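Local coordinates for protein LURP-one-related 15 (Arabidopsis thaliana, PDB 1ZXU), which is of unknown function but, as a LURP-one-related family member, might be related to phospholipid scramblases and tubby-like membrane-tethered transcription factors, at residues 51-55 / 66-70; 74-78 / 89-93; 77-81 / 205-209. All coordinates share one frame; numbering follows the deposited sequence.

All three contacts lie on one side of a closed antiparallel barrel threaded by helix 197-211, the architecture of tubby-like domains. Contact 1 and contact 2 lie in consecutive beta hairpins, 54-58/63-68 and then 77-81/87-92, their centres about 10 Å apart; strands 63-68 and 77-81 lie side by side and fuse the hairpins into one sheet. Contact 3 shares strand 77-81 with contact 2 and joins it to the C-terminal helix, more than 120 residues later; its centre is about 7 Å from each of the others. Arg78 ties the set together: its backbone pairs in contact 2, its NH1 reaches Gly52 O of contact 1, and its guanidinium meets the helix in contact 3.

Contact 1: residues 51-55 / 66-70; sequences DGNFV and KVKEP
Phe54 and Val67 pair in the beta hairpin of strands 54-58 and 63-68, part of the barrel wall. They form an antiparallel hydrogen-bonded pair: Phe54 N gives to Val67 O, and Val67 N returns a bond of 2.8 Å to Phe54 O. Their side chains lie alongside each other on the face turned to helix 197-211. With CG of Phe54 held between its backbone N and carbonyl carbon (chi1 55°), the ring lies against its neighbour, and Val67 CB stands over one face, 4.2 Å from the ring centroid, in a CH-pi contact. Val67 CG2 adds an apolar contact at 3.9 Å from Phe54 CE1. Were Phe54 an alanine, Val67 would probably lose the cover on this flank and Arg44 its cation-pi partner. On the other face, Val55 CG2 rests on the aliphatic Lys66 CG at 3.8 Å.

Past the last bridge, side chains take over. Asp51 OD2 accepts from Asn53 N in an Asx turn, while Glu69 turns its carboxylate to Arg212 in a salt bridge. The Asn53 amide reaches across the contact: its OD1 accepts from Glu69 N at 3.0 Å (N-H...O 158°), the donor tilted from the amide carbonyl plane. Asn53 ND2 donates to a water at 2.8 Å, and that water donates onward to Glu69 O at 2.6 Å.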
ATOM      1  N   ASP A  51       9.410  14.193   1.879  1.00 45.16           N
ATOM      2  CA  ASP A  51       8.179  14.735   1.299  1.00 43.96           C
ATOM      3  C   ASP A  51       7.212  13.640   0.847  1.00 41.04           C
ATOM      4  O   ASP A  51       7.578  12.712   0.098  1.00 41.36           O
ATOM      5  CB  ASP A  51       8.485  15.682   0.147  1.00 45.03           C
ATOM      6  CG  ASP A  51       7.250  16.373  -0.371  1.00 51.58           C
ATOM      7  OD1 ASP A  51       6.815  17.377   0.254  1.00 58.26           O
ATOM      8  OD2 ASP A  51       6.725  15.923  -1.412  1.00 50.44           O
ATOM      9  N   GLY A  52       5.968  13.781   1.297  1.00 37.70           N
ATOM     10  CA  GLY A  52       4.937  12.772   1.111  1.00 33.06           C
ATOM     11  C   GLY A  52       4.447  12.575  -0.315  1.00 29.85           C
ATOM     12  O   GLY A  52       3.558  11.737  -0.535  1.00 27.95           O
ATOM     13  N   ASN A  53       4.970  13.353  -1.275  1.00 25.48           N
ATOM     14  CA  ASN A  53       4.498  13.263  -2.663  1.00 21.99           C
ATOM     15  C   ASN A  53       5.449  12.528  -3.585  1.00 22.11           C
ATOM     16  O   ASN A  53       6.657  12.844  -3.692  1.00 23.26           O
ATOM     17  CB  ASN A  53       4.164  14.638  -3.271  1.00 23.74           C
ATOM     18  CG  ASN A  53       3.052  15.344  -2.537  1.00 24.96           C
ATOM     19  OD1 ASN A  53       2.592  14.903  -1.472  1.00 23.66           O
ATOM     20  ND2 ASN A  53       2.575  16.424  -3.126  1.00 33.96           N
ATOM     21  N   PHE A  54       4.901  11.547  -4.288  1.00 16.62           N
ATOM     22  CA  PHE A  54       5.688  10.754  -5.228  1.00 15.98           C
ATOM     23  C   PHE A  54       4.715   9.958  -6.080  1.00 14.86           C
ATOM     24  O   PHE A  54       3.525  10.093  -5.886  1.00 15.11           O
ATOM     25  CB  PHE A  54       6.738   9.847  -4.534  1.00 15.19           C
ATOM     26  CG  PHE A  54       6.180   8.914  -3.489  1.00 14.90           C
ATOM     27  CD1 PHE A  54       5.648   7.662  -3.858  1.00 14.64           C
ATOM     28  CD2 PHE A  54       6.231   9.268  -2.131  1.00 13.99           C
ATOM     29  CE1 PHE A  54       5.177   6.772  -2.863  1.00 16.80           C
ATOM     30  CE2 PHE A  54       5.771   8.368  -1.152  1.00 16.63           C
ATOM     31  CZ  PHE A  54       5.248   7.168  -1.512  1.00 16.43           C
ATOM     32  N   VAL A  55       5.219   9.244  -7.069  1.00 12.24           N
ATOM     33  CA  VAL A  55       4.378   8.437  -7.947  1.00 13.08           C
ATOM     34  C   VAL A  55       4.795   6.978  -7.849  1.00 15.04           C
ATOM     35  O   VAL A  55       5.972   6.672  -7.593  1.00 15.69           O
ATOM     36  CB  VAL A  55       4.494   8.919  -9.372  1.00 15.09           C
ATOM     37  CG1 VAL A  55       3.800   7.991 -10.322  1.00 23.11           C
ATOM     38  CG2 VAL A  55       3.770  10.318  -9.475  1.00 17.26           C
ATOM     39  N   LYS A  66      -0.635   8.272  -8.169  1.00 11.47           N
ATOM     40  CA  LYS A  66       0.031   9.416  -7.604  1.00 11.48           C
ATOM     41  C   LYS A  66      -0.251   9.436  -6.135  1.00 12.93           C
ATOM     42  O   LYS A  66      -1.394   9.138  -5.693  1.00 15.78           O
ATOM     43  CB  LYS A  66      -0.465  10.737  -8.229  1.00 16.00           C
ATOM     44  CG  LYS A  66       0.041  10.866  -9.663  1.00 29.20           C
ATOM     45  CD  LYS A  66       0.000  12.331 -10.172  1.00 40.38           C
ATOM     46  CE  LYS A  66       0.010  12.333 -11.713  1.00 46.60           C
ATOM     47  NZ  LYS A  66       1.072  13.218 -12.314  1.00 54.98           N
ATOM     48  N   VAL A  67       0.800   9.677  -5.381  1.00 12.67           N
ATOM     49  CA  VAL A  67       0.657   9.719  -3.950  1.00 11.31           C
ATOM     50  C   VAL A  67       0.867  11.134  -3.473  1.00 14.53           C
ATOM     51  O   VAL A  67       1.912  11.733  -3.778  1.00 14.50           O
ATOM     52  CB  VAL A  67       1.714   8.819  -3.283  1.00 12.23           C
ATOM     53  CG1 VAL A  67       1.590   8.900  -1.754  1.00 14.19           C
ATOM     54  CG2 VAL A  67       1.471   7.410  -3.734  1.00 11.71           C
ATOM     55  N   LYS A  68      -0.129  11.655  -2.758  1.00 15.03           N
ATOM     56  CA  LYS A  68       0.049  13.028  -2.241  1.00 16.84           C
ATOM     57  C   LYS A  68      -0.597  13.302  -0.928  1.00 15.78           C
ATOM     58  O   LYS A  68      -1.538  12.626  -0.538  1.00 14.24           O
ATOM     59  CB  LYS A  68      -0.436  14.060  -3.251  1.00 19.89           C
ATOM     60  CG  LYS A  68      -1.910  14.121  -3.396  1.00 23.28           C
ATOM     61  CD  LYS A  68      -2.293  15.390  -4.215  1.00 30.50           C
ATOM     62  CE  LYS A  68      -3.789  15.552  -4.431  1.00 33.47           C
ATOM     63  NZ  LYS A  68      -4.691  15.038  -3.352  1.00 43.02           N
ATOM     64  N   GLU A  69      -0.086  14.326  -0.230  1.00 15.82           N
ATOM     65  CA  GLU A  69      -0.797  14.851   0.953  1.00 15.81           C
ATOM     66  C   GLU A  69      -1.846  15.824   0.361  1.00 15.85           C
ATOM     67  O   GLU A  69      -1.481  16.748  -0.362  1.00 17.03           O
ATOM     68  CB  GLU A  69       0.197  15.626   1.851  1.00 19.88           C
ATOM     69  CG  GLU A  69       1.079  14.702   2.711  1.00 22.72           C
ATOM     70  CD  GLU A  69       2.190  15.445   3.505  1.00 27.14           C
ATOM     71  OE1 GLU A  69       2.287  16.680   3.381  1.00 32.42           O
ATOM     72  OE2 GLU A  69       2.962  14.767   4.216  1.00 38.39           O
ATOM     73  N   PRO A  70      -3.137  15.557   0.584  1.00 16.62           N
ATOM     74  CA  PRO A  70      -4.211  16.317  -0.116  1.00 13.88           C
ATOM     75  C   PRO A  70      -4.311  17.762   0.377  1.00 15.12           C
ATOM     76  O   PRO A  70      -4.828  18.619  -0.394  1.00 17.16           O
ATOM     77  CB  PRO A  70      -5.479  15.582   0.253  1.00 16.83           C
ATOM     78  CG  PRO A  70      -5.167  14.836   1.588  1.00 15.60           C
ATOM     79  CD  PRO A  70      -3.663  14.478   1.429  1.00 16.53           C
TER
HETATM   80  O   HOH W   1       0.644  17.691  -1.569  1.00 37.53           O

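Contact 2: residues 74-78 / 89-93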
ATOM      1  N   LEU A  74      -0.927  19.995   6.566  1.00 29.85           N
ATOM      2  CA  LEU A  74      -1.489  18.904   7.354  1.00 30.88           C
ATOM      3  C   LEU A  74      -0.744  17.676   6.865  1.00 31.61           C
ATOM      4  O   LEU A  74      -0.620  17.460   5.678  1.00 34.26           O
ATOM      5  CB  LEU A  74      -3.005  18.798   7.123  1.00 29.11           C
ATOM      6  CG  LEU A  74      -3.841  20.085   7.404  1.00 22.64           C
ATOM      7  CD1 LEU A  74      -5.304  19.839   7.191  1.00 28.20           C
ATOM      8  CD2 LEU A  74      -3.626  20.679   8.795  1.00 34.32           C
ATOM      9  N   HIS A  75      -0.245  16.857   7.781  1.00 31.85           N
ATOM     10  CA  HIS A  75       0.619  15.772   7.390  1.00 31.80           C
ATOM     11  C   HIS A  75       0.067  14.413   7.829  1.00 30.69           C
ATOM     12  O   HIS A  75       0.769  13.422   7.743  1.00 33.80           O
ATOM     13  CB  HIS A  75       2.029  15.973   7.957  1.00 35.73           C
ATOM     14  CG  HIS A  75       2.700  17.215   7.464  1.00 38.43           C
ATOM     15  ND1 HIS A  75       3.193  17.336   6.181  1.00 39.02           N
ATOM     16  CD2 HIS A  75       2.972  18.387   8.087  1.00 45.39           C
ATOM     17  CE1 HIS A  75       3.744  18.529   6.037  1.00 46.76           C
ATOM     18  NE2 HIS A  75       3.628  19.183   7.180  1.00 44.12           N
ATOM     19  N   ASP A  76      -1.192  14.385   8.235  1.00 27.00           N
ATOM     20  CA  ASP A  76      -1.784  13.195   8.817  1.00 27.08           C
ATOM     21  C   ASP A  76      -2.464  12.301   7.745  1.00 24.35           C
ATOM     22  O   ASP A  76      -2.960  11.238   8.062  1.00 22.92           O
ATOM     23  CB  ASP A  76      -2.806  13.613   9.867  1.00 28.87           C
ATOM     24  CG  ASP A  76      -4.001  14.365   9.274  1.00 36.36           C
ATOM     25  OD1 ASP A  76      -3.804  15.298   8.443  1.00 41.83           O
ATOM     26  OD2 ASP A  76      -5.144  14.040   9.646  1.00 42.92           O
ATOM     27  N   LYS A  77      -2.528  12.767   6.498  1.00 22.48           N
ATOM     28  CA  LYS A  77      -3.383  12.103   5.493  1.00 19.25           C
ATOM     29  C   LYS A  77      -2.587  12.008   4.196  1.00 18.10           C
ATOM     30  O   LYS A  77      -1.862  12.939   3.830  1.00 19.19           O
ATOM     31  CB  LYS A  77      -4.649  12.918   5.146  1.00 20.78           C
ATOM     32  CG  LYS A  77      -5.805  12.843   6.043  1.00 24.85           C
ATOM     33  CD  LYS A  77      -7.030  13.330   5.243  1.00 30.38           C
ATOM     34  CE  LYS A  77      -8.260  13.510   6.127  1.00 40.75           C
ATOM     35  NZ  LYS A  77      -8.168  14.653   7.091  1.00 50.22           N
ATOM     36  N   ARG A  78      -2.727  10.882   3.480  1.00 15.99           N
ATOM     37  CA  ARG A  78      -2.206  10.809   2.152  1.00 15.00           C
ATOM     38  C   ARG A  78      -3.322  10.203   1.318  1.00 15.68           C
ATOM     39  O   ARG A  78      -4.075   9.399   1.819  1.00 17.42           O
ATOM     40  CB  ARG A  78      -1.023   9.833   2.111  1.00 15.22           C
ATOM     41  CG  ARG A  78      -0.167  10.021   0.900  1.00 23.56           C
ATOM     42  CD  ARG A  78       0.889  11.121   1.213  1.00 30.31           C
ATOM     43  NE  ARG A  78       1.488  10.787   2.499  1.00 28.75           N
ATOM     44  CZ  ARG A  78       2.600  10.078   2.637  1.00 26.17           C
ATOM     45  NH1 ARG A  78       3.334   9.717   1.574  1.00 27.30           N
ATOM     46  NH2 ARG A  78       3.035   9.805   3.869  1.00 39.31           N
ATOM     47  N   VAL A  89      -7.658   5.244  -2.595  1.00 11.07           N
ATOM     48  CA  VAL A  89      -7.794   5.139  -1.130  1.00 10.99           C
ATOM     49  C   VAL A  89      -7.221   6.387  -0.448  1.00 11.24           C
ATOM     50  O   VAL A  89      -6.393   7.109  -1.020  1.00 11.79           O
ATOM     51  CB  VAL A  89      -7.087   3.895  -0.497  1.00 11.36           C
ATOM     52  CG1 VAL A  89      -7.759   2.555  -0.984  1.00 11.99           C
ATOM     53  CG2 VAL A  89      -5.603   3.913  -0.786  1.00 13.33           C
ATOM     54  N   THR A  90      -7.673   6.595   0.786  1.00 11.51           N
ATOM     55  CA  THR A  90      -7.114   7.665   1.675  1.00 11.53           C
ATOM     56  C   THR A  90      -6.529   6.977   2.902  1.00 11.78           C
ATOM     57  O   THR A  90      -7.177   6.096   3.463  1.00 13.06           O
ATOM     58  CB  THR A  90      -8.233   8.649   2.095  1.00 15.38           C
ATOM     59  OG1 THR A  90      -8.695   9.323   0.912  1.00 16.04           O
ATOM     60  CG2 THR A  90      -7.643   9.704   3.029  1.00 15.62           C
ATOM     61  N   LEU A  91      -5.296   7.337   3.232  1.00 12.19           N
ATOM     62  CA  LEU A  91      -4.641   6.794   4.482  1.00 11.83           C
ATOM     63  C   LEU A  91      -4.654   7.916   5.500  1.00 15.02           C
ATOM     64  O   LEU A  91      -4.294   9.069   5.158  1.00 16.07           O
ATOM     65  CB  LEU A  91      -3.186   6.489   4.144  1.00 14.20           C
ATOM     66  CG  LEU A  91      -3.006   5.283   3.253  1.00 16.44           C
ATOM     67  CD1 LEU A  91      -3.230   5.590   1.800  1.00 20.05           C
ATOM     68  CD2 LEU A  91      -1.569   4.819   3.425  1.00 25.84           C
ATOM     69  N   ARG A  92      -5.027   7.598   6.729  1.00 14.11           N
ATOM     70  CA  ARG A  92      -5.019   8.610   7.796  1.00 17.94           C
ATOM     71  C   ARG A  92      -4.238   8.040   8.958  1.00 19.60           C
ATOM     72  O   ARG A  92      -4.478   6.918   9.385  1.00 18.06           O
ATOM     73  CB  ARG A  92      -6.440   9.005   8.233  1.00 20.52           C
ATOM     74  CG  ARG A  92      -6.467  10.256   9.113  1.00 27.08           C
ATOM     75  CD  ARG A  92      -7.895  10.624   9.550  1.00 28.19           C
ATOM     76  NE  ARG A  92      -8.509   9.541  10.325  1.00 41.30           N
ATOM     77  CZ  ARG A  92      -9.787   9.515  10.700  1.00 44.43           C
ATOM     78  NH1 ARG A  92     -10.608  10.509  10.372  1.00 46.68           N
ATOM     79  NH2 ARG A  92     -10.248   8.487  11.400  1.00 43.41           N
ATOM     80  N   GLU A  93      -3.284   8.809   9.451  1.00 24.37           N
ATOM     81  CA  GLU A  93      -2.620   8.421  10.698  1.00 29.72           C
ATOM     82  C   GLU A  93      -3.465   9.020  11.792  1.00 34.69           C
ATOM     83  O   GLU A  93      -3.589  10.257  11.843  1.00 35.79           O
ATOM     84  CB  GLU A  93      -1.236   9.030  10.792  1.00 32.01           C
ATOM     85  CG  GLU A  93      -0.340   8.781   9.615  1.00 39.52           C
ATOM     86  CD  GLU A  93       1.074   9.187   9.909  1.00 54.74           C
ATOM     87  OE1 GLU A  93       1.394  10.395   9.794  1.00 58.08           O
ATOM     88  OE2 GLU A  93       1.867   8.293  10.282  1.00 61.79           O
TER
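Lys77 and Arg92 sit opposite each other in the beta hairpin of strands 77-81 and 87-92, the next hairpin round the tubby-like barrel. They form an antiparallel non-hydrogen-bonded pair, and their side chains run alongside, pointing the same way. Along Lys77, CB lies 3.9 Å from Leu91 O. CG, anti to the carbonyl carbon (chi1 -81°), meets Arg92 CG at 4.1 Å, methylene against methylene. CD comes to 4.3 Å from Thr90 CG2, two residues before Arg92 and on the same face. The chain then bends at chi4 (69°), and NZ ends 5.8 Å from Arg92 NH1, two like charges kept apart; both side chains also touch Thr110.

The backbone holds the pair from both sides. Arg78 and Leu91 form the hydrogen-bonded pair, each N giving to the other's O, and their side chains point to the opposite face, where both touch Val205 of the helix. On the other side of the Lys77-Arg92 pair Asp76 lies just before the strand. Glu93 N donates to Asp76 O at 2.8 Å, with the donor in the carbonyl plane and an N-H...O angle of 166°.

Contact 3: residues 77-81 / 205-209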
ATOM      1  N   LYS A  77      -2.528  12.767   6.498  1.00 22.48           N
ATOM      2  CA  LYS A  77      -3.383  12.103   5.493  1.00 19.25           C
ATOM      3  C   LYS A  77      -2.587  12.008   4.196  1.00 18.10           C
ATOM      4  O   LYS A  77      -1.862  12.939   3.830  1.00 19.19           O
ATOM      5  CB  LYS A  77      -4.649  12.918   5.146  1.00 20.78           C
ATOM      6  CG  LYS A  77      -5.805  12.843   6.043  1.00 24.85           C
ATOM      7  CD  LYS A  77      -7.030  13.330   5.243  1.00 30.38           C
ATOM      8  CE  LYS A  77      -8.260  13.510   6.127  1.00 40.75           C
ATOM      9  NZ  LYS A  77      -8.168  14.653   7.091  1.00 50.22           N
ATOM     10  N   ARG A  78      -2.727  10.882   3.480  1.00 15.99           N
ATOM     11  CA  ARG A  78      -2.206  10.809   2.152  1.00 15.00           C
ATOM     12  C   ARG A  78      -3.322  10.203   1.318  1.00 15.68           C
ATOM     13  O   ARG A  78      -4.075   9.399   1.819  1.00 17.42           O
ATOM     14  CB  ARG A  78      -1.023   9.833   2.111  1.00 15.22           C
ATOM     15  CG  ARG A  78      -0.167  10.021   0.900  1.00 23.56           C
ATOM     16  CD  ARG A  78       0.889  11.121   1.213  1.00 30.31           C
ATOM     17  NE  ARG A  78       1.488  10.787   2.499  1.00 28.75           N
ATOM     18  CZ  ARG A  78       2.600  10.078   2.637  1.00 26.17           C
ATOM     19  NH1 ARG A  78       3.334   9.717   1.574  1.00 27.30           N
ATOM     20  NH2 ARG A  78       3.035   9.805   3.869  1.00 39.31           N
ATOM     21  N   VAL A  79      -3.391  10.571   0.054  1.00 12.02           N
ATOM     22  CA  VAL A  79      -4.300   9.902  -0.873  1.00 12.63           C
ATOM     23  C   VAL A  79      -3.526   9.264  -2.040  1.00 12.74           C
ATOM     24  O   VAL A  79      -2.497   9.780  -2.467  1.00 14.13           O
ATOM     25  CB  VAL A  79      -5.389  10.919  -1.418  1.00 16.30           C
ATOM     26  CG1 VAL A  79      -4.746  11.997  -2.242  1.00 21.61           C
ATOM     27  CG2 VAL A  79      -6.465  10.194  -2.254  1.00 19.82           C
ATOM     28  N   LEU A  80      -3.997   8.113  -2.497  1.00 11.45           N
ATOM     29  CA  LEU A  80      -3.508   7.449  -3.731  1.00 11.78           C
ATOM     30  C   LEU A  80      -4.522   7.740  -4.799  1.00 14.54           C
ATOM     31  O   LEU A  80      -5.706   7.390  -4.625  1.00 16.99           O
ATOM     32  CB  LEU A  80      -3.417   5.923  -3.520  1.00 13.67           C
ATOM     33  CG  LEU A  80      -2.053   5.541  -3.004  1.00 21.78           C
ATOM     34  CD1 LEU A  80      -1.978   6.034  -1.540  1.00 19.51           C
ATOM     35  CD2 LEU A  80      -1.962   4.045  -3.092  1.00 25.91           C
ATOM     36  N   LEU A  81      -4.093   8.415  -5.865  1.00 12.76           N
ATOM     37  CA  LEU A  81      -4.977   8.760  -6.998  1.00 12.90           C
ATOM     38  C   LEU A  81      -4.643   7.875  -8.147  1.00 14.60           C
ATOM     39  O   LEU A  81      -3.484   7.538  -8.353  1.00 16.10           O
ATOM     40  CB  LEU A  81      -4.757  10.210  -7.458  1.00 17.57           C
ATOM     41  CG  LEU A  81      -4.787  11.239  -6.320  1.00 17.32           C
ATOM     42  CD1 LEU A  81      -4.418  12.640  -6.880  1.00 29.48           C
ATOM     43  CD2 LEU A  81      -6.133  11.331  -5.768  1.00 20.59           C
ATOM     44  N   VAL A 205       3.310   2.868   0.695  1.00 11.02           N
ATOM     45  CA  VAL A 205       3.148   4.238   1.194  1.00 10.38           C
ATOM     46  C   VAL A 205       3.364   4.321   2.718  1.00 11.09           C
ATOM     47  O   VAL A 205       4.091   5.182   3.203  1.00 13.26           O
ATOM     48  CB  VAL A 205       1.811   4.847   0.769  1.00 12.37           C
ATOM     49  CG1 VAL A 205       1.615   6.228   1.441  1.00 14.78           C
ATOM     50  CG2 VAL A 205       1.774   4.960  -0.800  1.00 14.98           C
ATOM     51  N   ILE A 206       2.723   3.430   3.436  1.00  9.83           N
ATOM     52  CA  ILE A 206       2.910   3.362   4.904  1.00 12.39           C
ATOM     53  C   ILE A 206       4.371   3.046   5.294  1.00 12.92           C
ATOM     54  O   ILE A 206       4.922   3.646   6.251  1.00 15.95           O
ATOM     55  CB  ILE A 206       1.930   2.340   5.524  1.00 13.42           C
ATOM     56  CG1 ILE A 206       0.504   2.886   5.409  1.00 13.49           C
ATOM     57  CG2 ILE A 206       2.282   2.089   6.977  1.00 14.74           C
ATOM     58  CD1 ILE A 206      -0.591   1.844   5.703  1.00 18.60           C
ATOM     59  N   LEU A 207       5.015   2.096   4.613  1.00 10.84           N
ATOM     60  CA  LEU A 207       6.423   1.818   4.894  1.00 14.34           C
ATOM     61  C   LEU A 207       7.288   3.024   4.672  1.00 14.45           C
ATOM     62  O   LEU A 207       8.210   3.293   5.437  1.00 16.61           O
ATOM     63  CB  LEU A 207       6.911   0.662   4.036  1.00 15.18           C
ATOM     64  CG  LEU A 207       6.312  -0.680   4.441  1.00 20.43           C
ATOM     65  CD1 LEU A 207       6.557  -1.696   3.371  1.00 21.02           C
ATOM     66  CD2 LEU A 207       6.970  -1.098   5.801  1.00 18.86           C
ATOM     67  N   ASP A 208       7.034   3.722   3.572  1.00 14.84           N
ATOM     68  CA  ASP A 208       7.780   4.949   3.290  1.00 16.82           C
ATOM     69  C   ASP A 208       7.560   5.988   4.437  1.00 18.36           C
ATOM     70  O   ASP A 208       8.531   6.647   4.870  1.00 20.54           O
ATOM     71  CB  ASP A 208       7.294   5.523   1.987  1.00 15.90           C
ATOM     72  CG  ASP A 208       7.961   6.852   1.667  1.00 20.76           C
ATOM     73  OD1 ASP A 208       9.097   6.793   1.225  1.00 25.55           O
ATOM     74  OD2 ASP A 208       7.308   7.879   1.883  1.00 22.14           O
ATOM     75  N   ASP A 209       6.343   6.078   4.948  1.00 17.98           N
ATOM     76  CA  ASP A 209       5.979   7.043   6.027  1.00 18.62           C
ATOM     77  C   ASP A 209       6.752   6.678   7.278  1.00 18.62           C
ATOM     78  O   ASP A 209       7.290   7.569   7.948  1.00 22.26           O
ATOM     79  CB  ASP A 209       4.505   6.950   6.352  1.00 20.89           C
ATOM     80  CG  ASP A 209       4.016   8.139   7.163  1.00 32.11           C
ATOM     81  OD1 ASP A 209       4.409   9.286   6.842  1.00 32.58           O
ATOM     82  OD2 ASP A 209       3.239   7.897   8.110  1.00 42.21           O
TER
HETATM   83  O   HOH W   2       4.757   7.876   2.417  1.00 24.93           O
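Arg78 and Leu80 point from strand 77-81 into the barrel of this tubby-like fold and meet Val205, Asp208 and Asp209 on the C-terminal helix. The Arg78 chain bends at chi2 (87°) and again at chi3, which presents its guanidinium to the helix with Val205 CG1 over one face, 3.9 Å from NH1. NH1 has two partners: it donates to Gly52 O and to a water. NH2 makes a long, weak salt bridge, 3.3 Å to Asp209 OD1, which lies at the edge of the guanidinium and in its plane. The carboxylate plane is turned 70° from that of the guanidinium, so this is not a flat two-pronged pairing.

The water serves both sides. Besides accepting from Arg78 NH1, it donates to Val205 O at 2.9 Å and to Asp208 OD2 at 2.6 Å; Val205 O therefore takes a second bond beyond the helical one from Asp209 N. Asp208 OD2 is 4.4 Å from Arg78 NH1, beyond a direct salt bridge, and the water spans that gap. The other oxygens look elsewhere: Asp208 OD1 pairs with Arg44, while Asp209 OD2 accepts from Trp102 NE1 and lies so close to Glu93 OE2 that one of these two acids may be protonated.

Two residues along the strand from Arg78, Leu80 CD1 and Val205 CG2 meet tip to tip at 4.0 Å. The short strand and helix axes approach to 11.1 Å and run at 147°, roughly antiparallel. Val205 also rests on Val67, Ile56 and Leu91, so this one residue touches four successive strands, 54-58, 63-68, 77-81 and 87-92.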